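Local coordinates for protein GCN5-related N-acetyltransferase (Streptococcus suis, PDB 3G3S) that probably transfers an acetyl group from acetyl-CoA to an amine substrate, as GNAT-family enzymes do, at residues 149-163 with 172-184. Numbering follows the deposited sequence.
Sequences NYIDVEQFLDLGLGC and VSGASSYASYSAG
C163 and A175 face each other as an antiparallel hydrogen-bonded pair in the beta hairpin of strands 162-167 and 170-181, part of the central sheet of this GNAT-family chain. C163 N reaches A175 O at 2.9 Å and A175 N returns to C163 O; one residue on, G162 and S176 form the non-hydrogen-bonded pair. Past it the chain of 149-163 peels away into helix 153-159, and serine side chains add to the backbone bonds. S177 OG stands between its own N and carbonyl carbon (chi1 50°), where it accepts an almost straight bond from L161 N (2.8 Å, 167°), while S177 N gives its hydrogen to L161 O. Y150 can be followed outward from the loop before the helix. From CB the ring runs toward 172-184, where CD1 lies 4.2 Å from S177 O, and CE1 closes to 3.2 Å from that same oxygen at the ring edge. CE2 and CZ pass S180 OG, and OH donates to it at 2.6 Å, taking a weak bond from S177 OG as well. F156 CD1 lies over one face of the ring, offset toward its rim, and M29 packs on the Y150 side chain too. At the corner of the strand, N149 ND2 sits 3.0 Å above the Y178 ring plane, displaced toward the rim with the amide and ring planes 63° apart, while Y178 OH bonds S51. S180 OG continues the chain of bonds, donating to L159 O, 2.6 Å away, from above the carbonyl plane.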
ATOM      1  N   ASN A 149      -9.432  18.124   2.787  1.00 29.33           N
ATOM      2  CA  ASN A 149      -8.177  17.588   2.312  1.00 30.74           C
ATOM      3  C   ASN A 149      -8.360  16.620   1.168  1.00 30.14           C
ATOM      4  O   ASN A 149      -7.401  16.294   0.499  1.00 29.34           O
ATOM      5  CB  ASN A 149      -7.424  16.934   3.462  1.00 32.82           C
ATOM      6  CG  ASN A 149      -6.947  17.943   4.443  1.00 36.87           C
ATOM      7  OD1 ASN A 149      -6.218  18.867   4.080  1.00 41.16           O
ATOM      8  ND2 ASN A 149      -7.377  17.810   5.681  1.00 46.67           N
ATOM      9  N   TYR A 150      -9.589  16.178   0.937  1.00 29.03           N
ATOM     10  CA  TYR A 150      -9.875  15.263  -0.142  1.00 30.09           C
ATOM     11  C   TYR A 150     -10.055  16.090  -1.433  1.00 32.89           C
ATOM     12  O   TYR A 150     -10.458  17.236  -1.382  1.00 30.50           O
ATOM     13  CB  TYR A 150     -11.068  14.363   0.228  1.00 30.28           C
ATOM     14  CG  TYR A 150     -10.660  13.426   1.352  1.00 22.66           C
ATOM     15  CD1 TYR A 150     -10.576  13.889   2.658  1.00 27.06           C
ATOM     16  CD2 TYR A 150     -10.280  12.105   1.101  1.00 22.47           C
ATOM     17  CE1 TYR A 150     -10.164  13.062   3.713  1.00 23.06           C
ATOM     18  CE2 TYR A 150      -9.862  11.263   2.162  1.00 24.14           C
ATOM     19  CZ  TYR A 150      -9.811  11.775   3.468  1.00 21.55           C
ATOM     20  OH  TYR A 150      -9.383  11.032   4.541  1.00 27.05           O
ATOM     21  N   ILE A 151      -9.712  15.503  -2.584  1.00 38.29           N
ATOM     22  CA  ILE A 151      -9.769  16.222  -3.867  1.00 39.23           C
ATOM     23  C   ILE A 151     -11.168  16.668  -4.233  1.00 36.66           C
ATOM     24  O   ILE A 151     -11.332  17.705  -4.827  1.00 36.03           O
ATOM     25  CB  ILE A 151      -9.201  15.387  -5.054  1.00 40.54           C
ATOM     26  CG1 ILE A 151      -7.730  14.981  -4.807  1.00 47.69           C
ATOM     27  CG2 ILE A 151      -9.362  16.168  -6.341  1.00 45.01           C
ATOM     28  CD1 ILE A 151      -6.785  16.094  -4.254  1.00 42.62           C
ATOM     29  N   ASP A 152     -12.168  15.864  -3.891  1.00 36.29           N
ATOM     30  CA  ASP A 152     -13.569  16.181  -4.152  1.00 34.60           C
ATOM     31  C   ASP A 152     -14.437  15.260  -3.317  1.00 33.50           C
ATOM     32  O   ASP A 152     -13.919  14.387  -2.623  1.00 34.42           O
ATOM     33  CB  ASP A 152     -13.902  16.032  -5.634  1.00 35.70           C
ATOM     34  CG  ASP A 152     -13.571  14.661  -6.191  1.00 38.26           C
ATOM     35  OD1 ASP A 152     -13.407  13.687  -5.429  1.00 40.79           O
ATOM     36  OD2 ASP A 152     -13.498  14.552  -7.431  1.00 52.09           O
ATOM     37  N   VAL A 153     -15.748  15.453  -3.396  1.00 31.40           N
ATOM     38  CA  VAL A 153     -16.723  14.647  -2.649  1.00 30.58           C
ATOM     39  C   VAL A 153     -16.605  13.136  -2.924  1.00 30.56           C
ATOM     40  O   VAL A 153     -16.784  12.292  -2.035  1.00 29.57           O
ATOM     41  CB  VAL A 153     -18.162  15.162  -2.927  1.00 29.07           C
ATOM     42  CG1 VAL A 153     -18.512  15.016  -4.397  1.00 34.33           C
ATOM     43  CG2 VAL A 153     -19.184  14.456  -2.039  1.00 26.62           C
ATOM     44  N   GLU A 154     -16.276  12.811  -4.165  1.00 30.78           N
ATOM     45  CA  GLU A 154     -16.146  11.450  -4.619  1.00 31.25           C
ATOM     46  C   GLU A 154     -14.995  10.770  -3.883  1.00 30.78           C
ATOM     47  O   GLU A 154     -15.146   9.666  -3.351  1.00 31.40           O
ATOM     48  CB  GLU A 154     -15.883  11.431  -6.141  1.00 33.47           C
ATOM     49  CG  GLU A 154     -16.865  12.281  -6.999  1.00 35.63           C
ATOM     50  CD  GLU A 154     -18.271  11.774  -6.928  1.00 37.09           C
ATOM     51  OE1 GLU A 154     -18.473  10.688  -6.342  1.00 37.42           O
ATOM     52  OE2 GLU A 154     -19.169  12.431  -7.494  1.00 37.43           O
ATOM     53  N   GLN A 155     -13.842  11.427  -3.850  1.00 29.94           N
ATOM     54  CA  GLN A 155     -12.713  10.900  -3.103  1.00 27.96           C
ATOM     55  C   GLN A 155     -13.046  10.833  -1.595  1.00 28.13           C
ATOM     56  O   GLN A 155     -12.767   9.823  -0.933  1.00 28.44           O
ATOM     57  CB  GLN A 155     -11.477  11.746  -3.345  1.00 27.49           C
ATOM     58  CG  GLN A 155     -10.202  11.014  -2.975  1.00 27.74           C
ATOM     59  CD  GLN A 155      -8.970  11.882  -3.018  1.00 27.53           C
ATOM     60  OE1 GLN A 155      -8.936  12.981  -2.450  1.00 23.83           O
ATOM     61  NE2 GLN A 155      -7.918  11.354  -3.609  1.00 32.09           N
ATOM     62  N   PHE A 156     -13.672  11.875  -1.045  1.00 27.99           N
ATOM     63  CA  PHE A 156     -14.000  11.837   0.374  1.00 26.04           C
ATOM     64  C   PHE A 156     -14.903  10.662   0.679  1.00 26.54           C
ATOM     65  O   PHE A 156     -14.651   9.927   1.612  1.00 25.93           O
ATOM     66  CB  PHE A 156     -14.680  13.102   0.878  1.00 26.82           C
ATOM     67  CG  PHE A 156     -15.079  12.993   2.314  1.00 29.34           C
ATOM     68  CD1 PHE A 156     -14.133  13.183   3.310  1.00 21.76           C
ATOM     69  CD2 PHE A 156     -16.380  12.642   2.671  1.00 27.21           C
ATOM     70  CE1 PHE A 156     -14.454  13.049   4.643  1.00 24.62           C
ATOM     71  CE2 PHE A 156     -16.726  12.510   4.017  1.00 24.50           C
ATOM     72  CZ  PHE A 156     -15.744  12.688   5.002  1.00 22.11           C
ATOM     73  N   LEU A 157     -15.954  10.477  -0.109  1.00 28.58           N
ATOM     74  CA  LEU A 157     -16.862   9.352   0.145  1.00 27.75           C
ATOM     75  C   LEU A 157     -16.182   7.995  -0.083  1.00 28.09           C
ATOM     76  O   LEU A 157     -16.462   7.037   0.602  1.00 31.51           O
ATOM     77  CB  LEU A 157     -18.135   9.482  -0.713  1.00 30.56           C
ATOM     78  CG  LEU A 157     -19.115  10.586  -0.324  1.00 31.17           C
ATOM     79  CD1 LEU A 157     -20.298  10.630  -1.270  1.00 32.60           C
ATOM     80  CD2 LEU A 157     -19.592  10.403   1.111  1.00 27.34           C
ATOM     81  N   ASP A 158     -15.252   7.920  -1.023  1.00 29.10           N
ATOM     82  CA  ASP A 158     -14.564   6.684  -1.297  1.00 28.56           C
ATOM     83  C   ASP A 158     -13.554   6.311  -0.207  1.00 29.07           C
ATOM     84  O   ASP A 158     -13.576   5.180   0.317  1.00 30.65           O
ATOM     85  CB  ASP A 158     -13.856   6.832  -2.635  1.00 28.86           C
ATOM     86  CG  ASP A 158     -13.237   5.543  -3.115  1.00 40.63           C
ATOM     87  OD1 ASP A 158     -13.789   4.449  -2.815  1.00 38.87           O
ATOM     88  OD2 ASP A 158     -12.197   5.634  -3.812  1.00 45.52           O
ATOM     89  N   LEU A 159     -12.692   7.269   0.157  1.00 27.39           N
ATOM     90  CA  LEU A 159     -11.579   7.038   1.093  1.00 26.38           C
ATOM     91  C   LEU A 159     -11.728   7.625   2.497  1.00 24.49           C
ATOM     92  O   LEU A 159     -11.018   7.211   3.415  1.00 23.92           O
ATOM     93  CB  LEU A 159     -10.295   7.628   0.497  1.00 26.18           C
ATOM     94  CG  LEU A 159      -9.893   7.198  -0.922  1.00 28.64           C
ATOM     95  CD1 LEU A 159      -8.534   7.825  -1.272  1.00 24.24           C
ATOM     96  CD2 LEU A 159      -9.825   5.699  -1.053  1.00 23.41           C
ATOM     97  N   GLY A 160     -12.601   8.608   2.657  1.00 25.41           N
ATOM     98  CA  GLY A 160     -12.762   9.272   3.937  1.00 27.77           C
ATOM     99  C   GLY A 160     -13.957   8.738   4.688  1.00 29.90           C
ATOM    100  O   GLY A 160     -14.712   7.916   4.181  1.00 32.39           O
ATOM    101  N   LEU A 161     -14.135   9.245   5.898  1.00 29.29           N
ATOM    102  CA  LEU A 161     -15.221   8.849   6.762  1.00 29.09           C
ATOM    103  C   LEU A 161     -15.387   9.952   7.811  1.00 28.26           C
ATOM    104  O   LEU A 161     -14.394  10.467   8.367  1.00 27.03           O
ATOM    105  CB  LEU A 161     -14.890   7.516   7.443  1.00 30.35           C
ATOM    106  CG  LEU A 161     -15.966   6.955   8.384  1.00 34.37           C
ATOM    107  CD1 LEU A 161     -17.205   6.621   7.569  1.00 42.11           C
ATOM    108  CD2 LEU A 161     -15.455   5.749   9.141  1.00 28.44           C
ATOM    109  N   GLY A 162     -16.634  10.318   8.084  1.00 27.36           N
ATOM    110  CA  GLY A 162     -16.881  11.320   9.096  1.00 28.66           C
ATOM    111  C   GLY A 162     -18.318  11.456   9.503  1.00 28.78           C
ATOM    112  O   GLY A 162     -19.224  10.938   8.846  1.00 25.95           O
ATOM    113  N   CYS A 163     -18.515  12.139  10.618  1.00 29.54           N
ATOM    114  CA  CYS A 163     -19.849  12.436  11.088  1.00 28.96           C
ATOM    115  C   CYS A 163     -19.918  13.816  11.764  1.00 26.65           C
ATOM    116  O   CYS A 163     -18.922  14.347  12.268  1.00 24.61           O
ATOM    117  CB  CYS A 163     -20.356  11.330  11.996  1.00 30.83           C
ATOM    118  SG  CYS A 163     -19.579  11.267  13.499  1.00 38.55           S
ATOM    119  N   VAL A 172     -22.858  21.989  13.843  1.00 26.42           N
ATOM    120  CA  VAL A 172     -22.200  22.649  14.975  1.00 25.27           C
ATOM    121  C   VAL A 172     -20.975  21.903  15.519  1.00 25.07           C
ATOM    122  O   VAL A 172     -20.247  22.457  16.334  1.00 24.57           O
ATOM    123  CB  VAL A 172     -23.221  22.928  16.099  1.00 28.68           C
ATOM    124  CG1 VAL A 172     -24.349  23.817  15.568  1.00 22.99           C
ATOM    125  CG2 VAL A 172     -23.771  21.636  16.677  1.00 22.78           C
ATOM    126  N   SER A 173     -20.761  20.653  15.103  1.00 25.48           N
ATOM    127  CA  SER A 173     -19.601  19.894  15.538  1.00 24.38           C
ATOM    128  C   SER A 173     -19.430  18.721  14.588  1.00 24.17           C
ATOM    129  O   SER A 173     -20.379  18.342  13.869  1.00 21.39           O
ATOM    130  CB  SER A 173     -19.758  19.403  16.998  1.00 27.01           C
ATOM    131  OG  SER A 173     -18.533  18.818  17.423  1.00 27.90           O
ATOM    132  N   GLY A 174     -18.223  18.155  14.565  1.00 23.48           N
ATOM    133  CA  GLY A 174     -17.936  17.040  13.686  1.00 22.58           C
ATOM    134  C   GLY A 174     -16.608  16.381  13.985  1.00 22.97           C
ATOM    135  O   GLY A 174     -15.674  16.999  14.573  1.00 23.98           O
ATOM    136  N   ALA A 175     -16.552  15.096  13.639  1.00 22.46           N
ATOM    137  CA  ALA A 175     -15.352  14.274  13.786  1.00 23.50           C
ATOM    138  C   ALA A 175     -15.211  13.569  12.467  1.00 24.23           C
ATOM    139  O   ALA A 175     -16.129  12.870  12.039  1.00 22.91           O
ATOM    140  CB  ALA A 175     -15.485  13.278  14.902  1.00 25.77           C
ATOM    141  N   SER A 176     -14.090  13.761  11.788  1.00 24.60           N
ATOM    142  CA  SER A 176     -13.938  13.215  10.437  1.00 24.70           C
ATOM    143  C   SER A 176     -12.498  12.883  10.102  1.00 25.53           C
ATOM    144  O   SER A 176     -11.586  13.141  10.873  1.00 25.80           O
ATOM    145  CB  SER A 176     -14.507  14.210   9.400  1.00 24.20           C
ATOM    146  OG  SER A 176     -14.442  13.729   8.072  1.00 23.16           O
ATOM    147  N   SER A 177     -12.319  12.258   8.950  1.00 25.52           N
ATOM    148  CA  SER A 177     -11.024  11.859   8.515  1.00 24.38           C
ATOM    149  C   SER A 177     -10.288  13.038   7.880  1.00 22.22           C
ATOM    150  O   SER A 177     -10.679  13.488   6.817  1.00 21.96           O
ATOM    151  CB  SER A 177     -11.149  10.737   7.498  1.00 23.99           C
ATOM    152  OG  SER A 177     -12.065  11.089   6.494  1.00 23.37           O
ATOM    153  N   TYR A 178      -9.253  13.531   8.551  1.00 21.42           N
ATOM    154  CA  TYR A 178      -8.371  14.559   7.967  1.00 22.08           C
ATOM    155  C   TYR A 178      -7.551  13.950   6.814  1.00 23.02           C
ATOM    156  O   TYR A 178      -7.180  14.622   5.793  1.00 24.18           O
ATOM    157  CB  TYR A 178      -7.423  15.043   9.050  1.00 23.03           C
ATOM    158  CG  TYR A 178      -6.505  16.199   8.637  1.00 20.90           C
ATOM    159  CD1 TYR A 178      -6.934  17.533   8.759  1.00 30.06           C
ATOM    160  CD2 TYR A 178      -5.222  15.969   8.193  1.00 25.28           C
ATOM    161  CE1 TYR A 178      -6.093  18.598   8.404  1.00 30.00           C
ATOM    162  CE2 TYR A 178      -4.372  17.043   7.824  1.00 31.05           C
ATOM    163  CZ  TYR A 178      -4.816  18.343   7.941  1.00 33.34           C
ATOM    164  OH  TYR A 178      -3.970  19.382   7.588  1.00 34.48           O
ATOM    165  N   ALA A 179      -7.243  12.670   7.008  1.00 23.51           N
ATOM    166  CA  ALA A 179      -6.539  11.828   6.075  1.00 24.05           C
ATOM    167  C   ALA A 179      -6.924  10.362   6.336  1.00 22.23           C
ATOM    168  O   ALA A 179      -7.502   9.995   7.386  1.00 25.56           O
ATOM    169  CB  ALA A 179      -5.025  12.016   6.216  1.00 21.73           C
ATOM    170  N   SER A 180      -6.565   9.558   5.352  1.00 25.01           N
ATOM    171  CA  SER A 180      -6.789   8.116   5.289  1.00 25.68           C
ATOM    172  C   SER A 180      -5.516   7.421   4.853  1.00 25.66           C
ATOM    173  O   SER A 180      -4.770   7.948   4.004  1.00 24.77           O
ATOM    174  CB  SER A 180      -7.831   7.791   4.214  1.00 25.22           C
ATOM    175  OG  SER A 180      -9.004   8.507   4.394  1.00 25.69           O
ATOM    176  N   TYR A 181      -5.281   6.237   5.395  1.00 23.11           N
ATOM    177  CA  TYR A 181      -4.184   5.392   4.930  1.00 23.30           C
ATOM    178  C   TYR A 181      -4.780   3.989   4.760  1.00 24.61           C
ATOM    179  O   TYR A 181      -5.951   3.790   5.034  1.00 25.04           O
ATOM    180  CB  TYR A 181      -2.966   5.444   5.840  1.00 21.00           C
ATOM    181  CG  TYR A 181      -3.178   4.896   7.225  1.00 26.71           C
ATOM    182  CD1 TYR A 181      -3.842   5.644   8.185  1.00 25.54           C
ATOM    183  CD2 TYR A 181      -2.707   3.635   7.579  1.00 26.62           C
ATOM    184  CE1 TYR A 181      -4.054   5.134   9.470  1.00 25.10           C
ATOM    185  CE2 TYR A 181      -2.909   3.130   8.861  1.00 29.77           C
ATOM    186  CZ  TYR A 181      -3.577   3.897   9.799  1.00 23.58           C
ATOM    187  OH  TYR A 181      -3.784   3.406  11.081  1.00 27.88           O
ATOM    188  N   SER A 182      -3.974   3.050   4.303  1.00 25.57           N
ATOM    189  CA  SER A 182      -4.413   1.696   3.979  1.00 26.38           C
ATOM    190  C   SER A 182      -5.259   1.027   5.046  1.00 27.72           C
ATOM    191  O   SER A 182      -6.220   0.353   4.728  1.00 29.59           O
ATOM    192  CB  SER A 182      -3.177   0.831   3.687  1.00 27.71           C
ATOM    193  OG  SER A 182      -2.226   0.910   4.744  1.00 26.79           O
ATOM    194  N   ALA A 183      -4.920   1.260   6.300  1.00 28.09           N
ATOM    195  CA  ALA A 183      -5.587   0.591   7.402  1.00 26.64           C
ATOM    196  C   ALA A 183      -6.326   1.531   8.370  1.00 28.04           C
ATOM    197  O   ALA A 183      -6.741   1.107   9.460  1.00 25.78           O
ATOM    198  CB  ALA A 183      -4.548  -0.225   8.151  1.00 26.32           C
ATOM    199  N   GLY A 184      -6.513   2.796   8.017  1.00 23.13           N
ATOM    200  CA  GLY A 184      -7.162   3.669   8.975  1.00 23.86           C
ATOM    201  C   GLY A 184      -7.294   5.083   8.513  1.00 24.09           C
ATOM    202  O   GLY A 184      -7.153   5.350   7.325  1.00 23.59           O
TER
HETATM  203  O   HOH W   1     -10.261  16.407   5.319  1.00 27.90           O